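Local coordinates for long form salivary protein D7L1 (Culex quinquefasciatus, PDB 6V4C) that binds and sequesters adenine nucleotides, ATP and ADP most tightly, inhibits platelet aggregation and modulates mosquito blood feeding on vertebrates, at residues A[157-162]-A[177-182]; A[182-187]-A[235-240]; A[189-194]-A[254-259]. All coordinates share one frame; numbering follows the deposited sequence. Where two conformers were deposited one is given.

Contact 1: residues A[157-162]-A[177-182]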
loop_
_atom_site.group_PDB
_atom_site.type_symbol
_atom_site.label_atom_id
_atom_site.label_comp_id
_atom_site.label_asym_id
_atom_site.label_seq_id
_atom_site.Cartn_x
_atom_site.Cartn_y
_atom_site.Cartn_z
ATOM N N GLN A 157 -8.680 7.449 -16.119
ATOM C CA GLN A 157 -8.153 6.723 -17.268
ATOM C C GLN A 157 -9.261 6.167 -18.149
ATOM O O GLN A 157 -9.050 5.973 -19.352
ATOM C CB GLN A 157 -7.260 5.573 -16.801
ATOM C CG GLN A 157 -6.105 5.986 -15.906
ATOM C CD GLN A 157 -5.307 4.792 -15.418
ATOM O OE1 GLN A 157 -5.032 3.863 -16.175
ATOM N NE2 GLN A 157 -4.945 4.804 -14.141
ATOM N N PHE A 158 -10.438 5.908 -17.579
ATOM C CA PHE A 158 -11.493 5.199 -18.286
ATOM C C PHE A 158 -12.781 5.986 -18.463
ATOM O O PHE A 158 -13.573 5.635 -19.345
ATOM C CB PHE A 158 -11.817 3.872 -17.581
ATOM C CG PHE A 158 -10.604 3.032 -17.296
ATOM C CD1 PHE A 158 -9.838 2.526 -18.332
ATOM C CD2 PHE A 158 -10.227 2.756 -15.994
ATOM C CE1 PHE A 158 -8.715 1.758 -18.076
ATOM C CE2 PHE A 158 -9.109 1.987 -15.730
ATOM C CZ PHE A 158 -8.352 1.486 -16.772
ATOM N N TYR A 159 -13.015 7.031 -17.672
ATOM C CA TYR A 159 -14.272 7.757 -17.716
ATOM C C TYR A 159 -14.028 9.240 -17.942
ATOM O O TYR A 159 -13.045 9.810 -17.456
ATOM C CB TYR A 159 -15.057 7.601 -16.409
ATOM C CG TYR A 159 -15.524 6.197 -16.126
ATOM C CD1 TYR A 159 -16.614 5.660 -16.796
ATOM C CD2 TYR A 159 -14.880 5.410 -15.183
ATOM C CE1 TYR A 159 -17.048 4.375 -16.538
ATOM C CE2 TYR A 159 -15.305 4.124 -14.916
ATOM C CZ TYR A 159 -16.390 3.610 -15.597
ATOM O OH TYR A 159 -16.816 2.328 -15.337
ATOM N N GLN A 160 -14.940 9.861 -18.684
ATOM C CA GLN A 160 -15.002 11.311 -18.740
ATOM C C GLN A 160 -15.697 11.827 -17.490
ATOM O O GLN A 160 -16.659 11.225 -17.007
ATOM C CB GLN A 160 -15.787 11.766 -19.968
ATOM C CG GLN A 160 -15.078 11.529 -21.285
ATOM C CD GLN A 160 -15.639 12.389 -22.400
ATOM O OE1 GLN A 160 -16.130 11.879 -23.407
ATOM N NE2 GLN A 160 -15.569 13.706 -22.224
ATOM N N ASP A 161 -15.194 12.941 -16.963
ATOM C CA ASP A 161 -15.798 13.552 -15.789
ATOM C C ASP A 161 -17.272 13.829 -16.044
ATOM O O ASP A 161 -17.642 14.392 -17.075
ATOM C CB ASP A 161 -15.075 14.858 -15.455
ATOM C CG ASP A 161 -13.684 14.630 -14.895
ATOM O OD1 ASP A 161 -13.253 13.460 -14.827
ATOM O OD2 ASP A 161 -13.026 15.621 -14.515
ATOM N N GLY A 162 -18.113 13.397 -15.110
ATOM C CA GLY A 162 -19.529 13.678 -15.168
ATOM C C GLY A 162 -20.347 12.770 -16.059
ATOM O O GLY A 162 -21.568 12.950 -16.129
ATOM N N ASP A 177 -21.646 -1.005 -17.229
ATOM C CA ASP A 177 -21.097 -0.578 -18.504
ATOM C C ASP A 177 -19.763 -1.277 -18.772
ATOM O O ASP A 177 -19.095 -1.739 -17.845
ATOM C CB ASP A 177 -20.934 0.942 -18.529
ATOM C CG ASP A 177 -19.662 1.406 -17.854
ATOM O OD1 ASP A 177 -19.571 1.322 -16.610
ATOM O OD2 ASP A 177 -18.747 1.854 -18.575
ATOM N N PRO A 178 -19.360 -1.376 -20.045
ATOM C CA PRO A 178 -18.160 -2.165 -20.372
ATOM C C PRO A 178 -16.855 -1.602 -19.828
ATOM O O PRO A 178 -15.898 -2.364 -19.664
ATOM C CB PRO A 178 -18.162 -2.192 -21.908
ATOM C CG PRO A 178 -18.965 -0.996 -22.304
ATOM C CD PRO A 178 -20.033 -0.880 -21.258
ATOM N N LYS A 179 -16.784 -0.295 -19.550
ATOM C CA LYS A 179 -15.558 0.291 -19.022
ATOM C C LYS A 179 -15.277 -0.135 -17.586
ATOM O O LYS A 179 -14.135 -0.014 -17.133
ATOM C CB LYS A 179 -15.627 1.819 -19.079
ATOM C CG LYS A 179 -15.693 2.413 -20.473
ATOM C CD LYS A 179 -16.128 3.870 -20.393
ATOM C CE LYS A 179 -15.804 4.630 -21.666
ATOM N NZ LYS A 179 -16.213 6.058 -21.556
ATOM N N PHE A 180 -16.289 -0.621 -16.862
ATOM C CA PHE A 180 -16.093 -0.973 -15.460
ATOM C C PHE A 180 -15.202 -2.195 -15.280
ATOM O O PHE A 180 -14.646 -2.387 -14.192
ATOM C CB PHE A 180 -17.433 -1.173 -14.748
ATOM C CG PHE A 180 -17.313 -1.252 -13.250
ATOM C CD1 PHE A 180 -17.130 -0.105 -12.495
ATOM C CD2 PHE A 180 -17.371 -2.476 -12.600
ATOM C CE1 PHE A 180 -17.014 -0.172 -11.116
ATOM C CE2 PHE A 180 -17.255 -2.552 -11.220
ATOM C CZ PHE A 180 -17.076 -1.398 -10.477
ATOM N N ILE A 181 -15.046 -3.024 -16.313
ATOM C CA ILE A 181 -14.115 -4.144 -16.215
ATOM C C ILE A 181 -12.686 -3.634 -16.067
ATOM O O ILE A 181 -11.926 -4.101 -15.211
ATOM C CB ILE A 181 -14.285 -5.098 -17.412
ATOM C CG1 ILE A 181 -15.660 -5.771 -17.354
ATOM C CG2 ILE A 181 -13.183 -6.139 -17.423
ATOM C CD1 ILE A 181 -15.916 -6.752 -18.476
ATOM N N LYS A 182 -12.307 -2.649 -16.883
ATOM C CA LYS A 182 -10.977 -2.059 -16.759
ATOM C C LYS A 182 -10.841 -1.274 -15.461
ATOM O O LYS A 182 -9.787 -1.311 -14.814
ATOM C CB LYS A 182 -10.692 -1.136 -17.942
ATOM C CG LYS A 182 -10.628 -1.804 -19.301
ATOM C CD LYS A 182 -10.281 -0.769 -20.365
ATOM C CE LYS A 182 -10.565 -1.265 -21.771
ATOM N NZ LYS A 182 -10.373 -0.170 -22.765
#

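Contact 2: residues A[182-187]-A[235-240]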
loop_
_atom_site.group_PDB
_atom_site.type_symbol
_atom_site.label_atom_id
_atom_site.label_comp_id
_atom_site.label_asym_id
_atom_site.label_seq_id
_atom_site.Cartn_x
_atom_site.Cartn_y
_atom_site.Cartn_z
ATOM N N LYS A 182 -12.307 -2.649 -16.883
ATOM C CA LYS A 182 -10.977 -2.059 -16.759
ATOM C C LYS A 182 -10.841 -1.274 -15.461
ATOM O O LYS A 182 -9.787 -1.311 -14.814
ATOM C CB LYS A 182 -10.692 -1.136 -17.942
ATOM C CG LYS A 182 -10.628 -1.804 -19.301
ATOM C CD LYS A 182 -10.281 -0.769 -20.365
ATOM C CE LYS A 182 -10.565 -1.265 -21.771
ATOM N NZ LYS A 182 -10.373 -0.170 -22.765
ATOM N N HIS A 183 -11.890 -0.547 -15.075
ATOM C CA HIS A 183 -11.812 0.311 -13.898
ATOM C C HIS A 183 -11.694 -0.513 -12.622
ATOM O O HIS A 183 -10.852 -0.226 -11.764
ATOM C CB HIS A 183 -13.027 1.240 -13.844
ATOM C CG HIS A 183 -12.986 2.225 -12.719
ATOM N ND1 HIS A 183 -13.877 2.193 -11.667
ATOM C CD2 HIS A 183 -12.160 3.271 -12.477
ATOM C CE1 HIS A 183 -13.604 3.175 -10.829
ATOM N NE2 HIS A 183 -12.565 3.844 -11.296
ATOM N N SER A 184 -12.530 -1.544 -12.481
ATOM C CA SER A 184 -12.471 -2.376 -11.283
ATOM C C SER A 184 -11.202 -3.218 -11.236
ATOM O O SER A 184 -10.721 -3.544 -10.145
ATOM C CB SER A 184 -13.730 -3.237 -11.154
ATOM O OG SER A 184 -13.939 -4.021 -12.316
ATOM N N ASN A 185 -10.640 -3.576 -12.393
ATOM C CA ASN A 185 -9.324 -4.208 -12.387
ATOM C C ASN A 185 -8.268 -3.256 -11.833
ATOM O O ASN A 185 -7.418 -3.654 -11.028
ATOM C CB ASN A 185 -8.954 -4.670 -13.797
ATOM C CG ASN A 185 -7.565 -5.279 -13.865
ATOM O OD1 ASN A 185 -7.336 -6.388 -13.378
ATOM N ND2 ASN A 185 -6.632 -4.561 -14.477
ATOM N N CYS A 186 -8.323 -1.990 -12.246
ATOM C CA CYS A 186 -7.363 -1.004 -11.764
ATOM C C CYS A 186 -7.511 -0.770 -10.265
ATOM O O CYS A 186 -6.511 -0.713 -9.539
ATOM C CB CYS A 186 -7.549 0.299 -12.548
ATOM S SG CYS A 186 -6.405 1.657 -12.165
ATOM N N THR A 187 -8.748 -0.652 -9.776
ATOM C CA THR A 187 -8.952 -0.294 -8.375
ATOM C C THR A 187 -8.750 -1.486 -7.443
ATOM O O THR A 187 -8.183 -1.334 -6.355
ATOM C CB THR A 187 -10.332 0.342 -8.175
ATOM O OG1 THR A 187 -11.354 -0.574 -8.584
ATOM C CG2 THR A 187 -10.455 1.625 -8.997
ATOM N N LYS A 235 -11.767 -10.823 -14.369
ATOM C CA LYS A 235 -11.557 -11.506 -13.096
ATOM C C LYS A 235 -11.814 -10.581 -11.911
ATOM O O LYS A 235 -12.599 -10.911 -11.014
ATOM C CB LYS A 235 -10.145 -12.085 -13.038
ATOM C CG LYS A 235 -9.923 -13.034 -11.874
ATOM C CD LYS A 235 -8.511 -13.594 -11.878
ATOM C CE LYS A 235 -8.334 -14.639 -10.788
ATOM N NZ LYS A 235 -6.923 -15.108 -10.697
ATOM N N ALA A 236 -11.153 -9.420 -11.886
ATOM C CA ALA A 236 -11.325 -8.498 -10.766
ATOM C C ALA A 236 -12.772 -8.040 -10.649
ATOM O O ALA A 236 -13.338 -8.011 -9.549
ATOM C CB ALA A 236 -10.387 -7.300 -10.919
ATOM N N ARG A 237 -13.394 -7.689 -11.778
ATOM C CA ARG A 237 -14.785 -7.249 -11.760
ATOM C C ARG A 237 -15.687 -8.296 -11.121
ATOM O O ARG A 237 -16.552 -7.966 -10.301
ATOM C CB ARG A 237 -15.247 -6.935 -13.187
ATOM C CG ARG A 237 -16.540 -6.119 -13.302
ATOM C CD ARG A 237 -17.798 -6.986 -13.241
ATOM N NE ARG A 237 -17.722 -8.145 -14.130
ATOM C CZ ARG A 237 -18.168 -8.162 -15.382
ATOM N NH1 ARG A 237 -18.725 -7.082 -15.906
ATOM N NH2 ARG A 237 -18.055 -9.263 -16.113
ATOM N N ASP A 238 -15.490 -9.568 -11.478
ATOM C CA ASP A 238 -16.373 -10.620 -10.983
ATOM C C ASP A 238 -16.199 -10.836 -9.484
ATOM O O ASP A 238 -17.188 -10.976 -8.755
ATOM C CB ASP A 238 -16.135 -11.917 -11.760
ATOM C CG ASP A 238 -16.458 -11.779 -13.239
ATOM O OD1 ASP A 238 -17.304 -10.929 -13.594
ATOM O OD2 ASP A 238 -15.865 -12.522 -14.050
ATOM N N TYR A 239 -14.955 -10.875 -9.005
ATOM C CA TYR A 239 -14.733 -11.003 -7.569
ATOM C C TYR A 239 -15.213 -9.760 -6.827
ATOM O O TYR A 239 -15.793 -9.863 -5.740
ATOM C CB TYR A 239 -13.255 -11.270 -7.286
ATOM C CG TYR A 239 -12.841 -12.707 -7.519
ATOM C CD1 TYR A 239 -13.283 -13.721 -6.677
ATOM C CD2 TYR A 239 -12.002 -13.049 -8.573
ATOM C CE1 TYR A 239 -12.905 -15.039 -6.880
ATOM C CE2 TYR A 239 -11.617 -14.365 -8.782
ATOM C CZ TYR A 239 -12.074 -15.354 -7.933
ATOM O OH TYR A 239 -11.696 -16.661 -8.138
ATOM N N TYR A 240 -14.966 -8.583 -7.402
ATOM C CA TYR A 240 -15.487 -7.335 -6.850
ATOM C C TYR A 240 -16.995 -7.418 -6.660
ATOM O O TYR A 240 -17.520 -7.093 -5.588
ATOM C CB TYR A 240 -15.111 -6.200 -7.805
ATOM C CG TYR A 240 -15.510 -4.795 -7.408
ATOM C CD1 TYR A 240 -16.813 -4.348 -7.574
ATOM C CD2 TYR A 240 -14.564 -3.892 -6.937
ATOM C CE1 TYR A 240 -17.175 -3.064 -7.241
ATOM C CE2 TYR A 240 -14.916 -2.597 -6.605
ATOM C CZ TYR A 240 -16.224 -2.190 -6.760
ATOM O OH TYR A 240 -16.588 -0.904 -6.435
HETATM O O HOH W 1 -8.937 -8.705 -13.643
#

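Contact 3: residues A[189-194]-A[254-259]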
loop_
_atom_site.group_PDB
_atom_site.type_symbol
_atom_site.label_atom_id
_atom_site.label_comp_id
_atom_site.label_asym_id
_atom_site.label_seq_id
_atom_site.Cartn_x
_atom_site.Cartn_y
_atom_site.Cartn_z
ATOM N N ARG A 189 -6.733 -3.971 -7.954
ATOM C CA ARG A 189 -5.285 -4.122 -7.849
ATOM C C ARG A 189 -4.667 -2.979 -7.049
ATOM O O ARG A 189 -3.737 -3.196 -6.263
ATOM C CB ARG A 189 -4.654 -4.226 -9.238
ATOM C CG ARG A 189 -4.989 -5.522 -9.977
ATOM C CD ARG A 189 -4.444 -5.517 -11.399
ATOM N NE ARG A 189 -4.611 -6.813 -12.056
ATOM C CZ ARG A 189 -3.699 -7.782 -12.050
ATOM N NH1 ARG A 189 -2.545 -7.608 -11.421
ATOM N NH2 ARG A 189 -3.939 -8.927 -12.674
ATOM N N GLY A 190 -5.172 -1.757 -7.233
ATOM C CA GLY A 190 -4.644 -0.627 -6.483
ATOM C C GLY A 190 -4.898 -0.738 -4.992
ATOM O O GLY A 190 -4.067 -0.326 -4.178
ATOM N N MET A 191 -6.052 -1.293 -4.612
ATOM C CA MET A 191 -6.361 -1.570 -3.215
ATOM C C MET A 191 -5.614 -2.779 -2.675
ATOM O O MET A 191 -5.689 -3.043 -1.471
ATOM C CB MET A 191 -7.860 -1.833 -3.042
ATOM C CG MET A 191 -8.765 -0.626 -3.229
ATOM S SD MET A 191 -10.476 -1.013 -2.787
ATOM C CE MET A 191 -10.934 -2.145 -4.099
ATOM N N ARG A 192 -4.920 -3.524 -3.532
ATOM C CA ARG A 192 -4.273 -4.785 -3.170
ATOM C C ARG A 192 -5.276 -5.868 -2.776
ATOM O O ARG A 192 -4.899 -6.881 -2.179
ATOM C CB ARG A 192 -3.178 -4.617 -2.108
ATOM C CG ARG A 192 -1.807 -4.197 -2.647
ATOM C CD ARG A 192 -1.801 -2.782 -3.230
ATOM N NE ARG A 192 -0.440 -2.301 -3.461
ATOM C CZ ARG A 192 -0.138 -1.086 -3.909
ATOM N NH1 ARG A 192 -1.098 -0.215 -4.189
ATOM N NH2 ARG A 192 1.130 -0.739 -4.081
ATOM N N TRP A 193 -6.561 -5.673 -3.090
ATOM C CA TRP A 193 -7.510 -6.778 -2.981
ATOM C C TRP A 193 -7.141 -7.893 -3.949
ATOM O O TRP A 193 -7.320 -9.080 -3.647
ATOM C CB TRP A 193 -8.933 -6.297 -3.263
ATOM C CG TRP A 193 -9.552 -5.512 -2.144
ATOM C CD1 TRP A 193 -8.909 -4.930 -1.091
ATOM C CD2 TRP A 193 -10.947 -5.238 -1.965
ATOM N NE1 TRP A 193 -9.818 -4.304 -0.268
ATOM C CE2 TRP A 193 -11.074 -4.478 -0.784
ATOM C CE3 TRP A 193 -12.099 -5.560 -2.691
ATOM C CZ2 TRP A 193 -12.309 -4.034 -0.314
ATOM C CZ3 TRP A 193 -13.325 -5.115 -2.220
ATOM C CH2 TRP A 193 -13.418 -4.361 -1.043
ATOM N N MET A 194 -6.644 -7.525 -5.126
ATOM C CA MET A 194 -6.050 -8.458 -6.071
ATOM C C MET A 194 -4.552 -8.201 -6.093
ATOM O O MET A 194 -4.119 -7.053 -6.240
ATOM C CB MET A 194 -6.631 -8.260 -7.475
ATOM C CG MET A 194 -6.179 -9.300 -8.498
ATOM S SD MET A 194 -6.654 -8.886 -10.191
ATOM C CE MET A 194 -7.912 -10.102 -10.551
ATOM N N LYS A 254 -19.364 1.608 2.535
ATOM C CA LYS A 254 -18.734 2.110 3.750
ATOM C C LYS A 254 -17.264 1.711 3.808
ATOM O O LYS A 254 -16.407 2.518 4.185
ATOM C CB LYS A 254 -19.488 1.587 4.972
ATOM C CG LYS A 254 -18.950 2.085 6.302
ATOM C CD LYS A 254 -19.698 1.445 7.462
ATOM C CE LYS A 254 -19.117 1.867 8.801
ATOM N NZ LYS A 254 -19.861 1.256 9.941
ATOM N N VAL A 255 -16.954 0.468 3.428
ATOM C CA VAL A 255 -15.563 0.021 3.378
ATOM C C VAL A 255 -14.800 0.774 2.299
ATOM O O VAL A 255 -13.708 1.302 2.537
ATOM C CB VAL A 255 -15.495 -1.501 3.155
ATOM C CG1 VAL A 255 -14.067 -1.924 2.840
ATOM C CG2 VAL A 255 -16.017 -2.241 4.370
ATOM N N LEU A 256 -15.367 0.835 1.091
ATOM C CA LEU A 256 -14.661 1.427 -0.040
ATOM C C LEU A 256 -14.438 2.922 0.151
ATOM O O LEU A 256 -13.370 3.438 -0.194
ATOM C CB LEU A 256 -15.426 1.158 -1.333
ATOM C CG LEU A 256 -14.622 0.425 -2.400
ATOM C CD1 LEU A 256 -14.184 -0.937 -1.893
ATOM C CD2 LEU A 256 -15.429 0.297 -3.675
ATOM N N ASP A 257 -15.437 3.638 0.680
ATOM C CA ASP A 257 -15.273 5.073 0.902
ATOM C C ASP A 257 -14.083 5.357 1.807
ATOM O O ASP A 257 -13.307 6.283 1.553
ATOM C CB ASP A 257 -16.543 5.675 1.505
ATOM C CG ASP A 257 -17.677 5.781 0.506
ATOM O OD1 ASP A 257 -17.409 5.818 -0.713
ATOM O OD2 ASP A 257 -18.844 5.832 0.946
ATOM N N TYR A 258 -13.921 4.568 2.870
ATOM C CA TYR A 258 -12.815 4.805 3.791
ATOM C C TYR A 258 -11.483 4.412 3.166
ATOM O O TYR A 258 -10.479 5.112 3.347
ATOM C CB TYR A 258 -13.061 4.061 5.100
ATOM C CG TYR A 258 -12.174 4.498 6.236
ATOM C CD1 TYR A 258 -11.883 5.842 6.444
ATOM C CD2 TYR A 258 -11.641 3.568 7.118
ATOM C CE1 TYR A 258 -11.076 6.242 7.490
ATOM C CE2 TYR A 258 -10.836 3.958 8.168
ATOM C CZ TYR A 258 -10.556 5.295 8.352
ATOM O OH TYR A 258 -9.752 5.678 9.399
ATOM N N ILE A 259 -11.450 3.303 2.419
ATOM C CA ILE A 259 -10.265 2.977 1.629
ATOM C C ILE A 259 -9.893 4.142 0.720
ATOM O O ILE A 259 -8.725 4.544 0.644
ATOM C CB ILE A 259 -10.483 1.681 0.825
ATOM C CG1 ILE A 259 -10.499 0.462 1.751
ATOM C CG2 ILE A 259 -9.407 1.537 -0.243
ATOM C CD1 ILE A 259 -10.934 -0.829 1.068
#

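Contact 1: residues A[157-162]-A[177-182]
Phe158 and Lys179 mark the closest backbone approach, their CA atoms 6.4 Å apart, where the chain leaving helix 150-158 passes the first turn of helix 179-190. That turn is capped by Asp177: Lys179 N donates to Asp177 OD2 over 3.1 Å, meeting it from well above the carboxylate plane. The Phe158 ring receives Lys182 CB over one face, a CH-pi contact 3.7 Å from the ring centroid and offset toward the rim, while Gln157 CB lies over the centre of the opposite face. In Lys182, chi2 (-178°) carries CD on, extended, to lie against CE1 of Phe158. In this all-helical domain of the odorant-binding-protein (PBP/GOBP) family, the two segments flank helix 164-172 in sequence, and Tyr159 and Phe180 both pack on it. Tyr159 reaches tip to tip toward the capping carboxylate, its ring turned 52° from that plane; its OH donates to Asp177 OD1 over 3.2 Å, although the position of that oxygen is less sure. The same hydroxyl lies at the edge of the Phe180 ring, 3.8 Å from Phe180 CD1. In the conformer given, the Lys179 chain runs alongside Tyr159, the two pointing opposite ways.

Contact 2: residues A[182-187]-A[235-240]
Asn185 OD1 accepts two bonds: one from a water, over 2.8 Å, and one from NE of Arg189, one turn on in the same helix. The water in turn accepts from Ala236 N at 2.9 Å, so a backbone N-H in the first turn of helix 235-247 is joined to the neighbouring helix through solvent. Beside this bridge Ala236 CB packs directly on the backbone, 3.6 Å from Asn185 CA and close to Ser184 O. Small residues let the axes approach to 7.8 Å while crossing at 80°, nearly perpendicular, within the helical bundle of the second PBP/GOBP domain. There Cys186, pointing away from this interface, ties helix 179-190 to helix 150-158 through its disulfide with Cys154. Ser184 OG sits between its backbone N and carbonyl carbon (chi1 56°), hydrogen-bonded to Phe180 O in its own helix and only 3.3 Å from Arg237 CB. Arg237 itself bends away at chi2 and chi3 into a salt bridge, NE and NH2 both donating to Asp238 OD1, NE at 2.9 Å. Farther along, Tyr240 brings CD2 to 4.3 Å from Ser184 CB, while its hydroxyl is hydrogen-bonded to Gly173 O.

Contact 3: residues A[189-194]-A[254-259]
Met191 and Trp193 lie just where the chain leaves helix 179-190 and face helix 249-263, and a Schellman motif sets up their approach: Arg192, between them, takes positive phi (65°) as the chain leaves helical geometry. The two side chains that flank it come together, Met191 CE lying over the centre of one face of the Trp193 ring, 3.7 Å above its plane. Met191 crosses both Leu256 and Ile259 at about a right angle, with its CG 3.7 Å from Ile259 CG2 and its SD 3.8 Å from Leu256 CD1. The indole instead crosses those same two residues obliquely and meets them mostly with its CZ2-CH2 side: Trp193 CH2 lies 3.6 Å from Leu256 CD1, and Trp193 CZ2 lies 3.8 Å from Ile259 CD1. In Ile259, CG2 (anti to the backbone N) meets Met191 CG and SD, while CD1 reaches both Trp193 CZ2 and Met191 SD. No hydrogen bond crosses this apolar, buried interface, to which helix 235-247 adds Ile243 against Trp193 and Tyr240 against Leu256. Arg192 NH1 is hydrogen-bonded to Gly190 O and forms a salt bridge with Glu9, a residue of the ADP pocket. At the indole edge, near the ring plane, Val255 CG1 stands 4.2 Å from Trp193 CZ2.

Following the chain from its N terminus, contact 1 closes first, bringing the start of helix 179-190 back to the end of helix 150-158 around helix 164-172. Contacts 2 and 3 begin farther along helix 179-190 and close much longer loops. These two cross: 189-194 departs before contact 2 closes at 235-240, and contact 3 closes later, at 254-259. Helix 179-190 is therefore common to all three, meeting in turn helix 150-158, helix 235-247 and helix 249-263. Neighbouring contacts also touch: Phe180 CZ lies 3.6 Å from Tyr240 CE1 between contacts 1 and 2, and Met194 CE packs near Ala236 N between contacts 2 and 3.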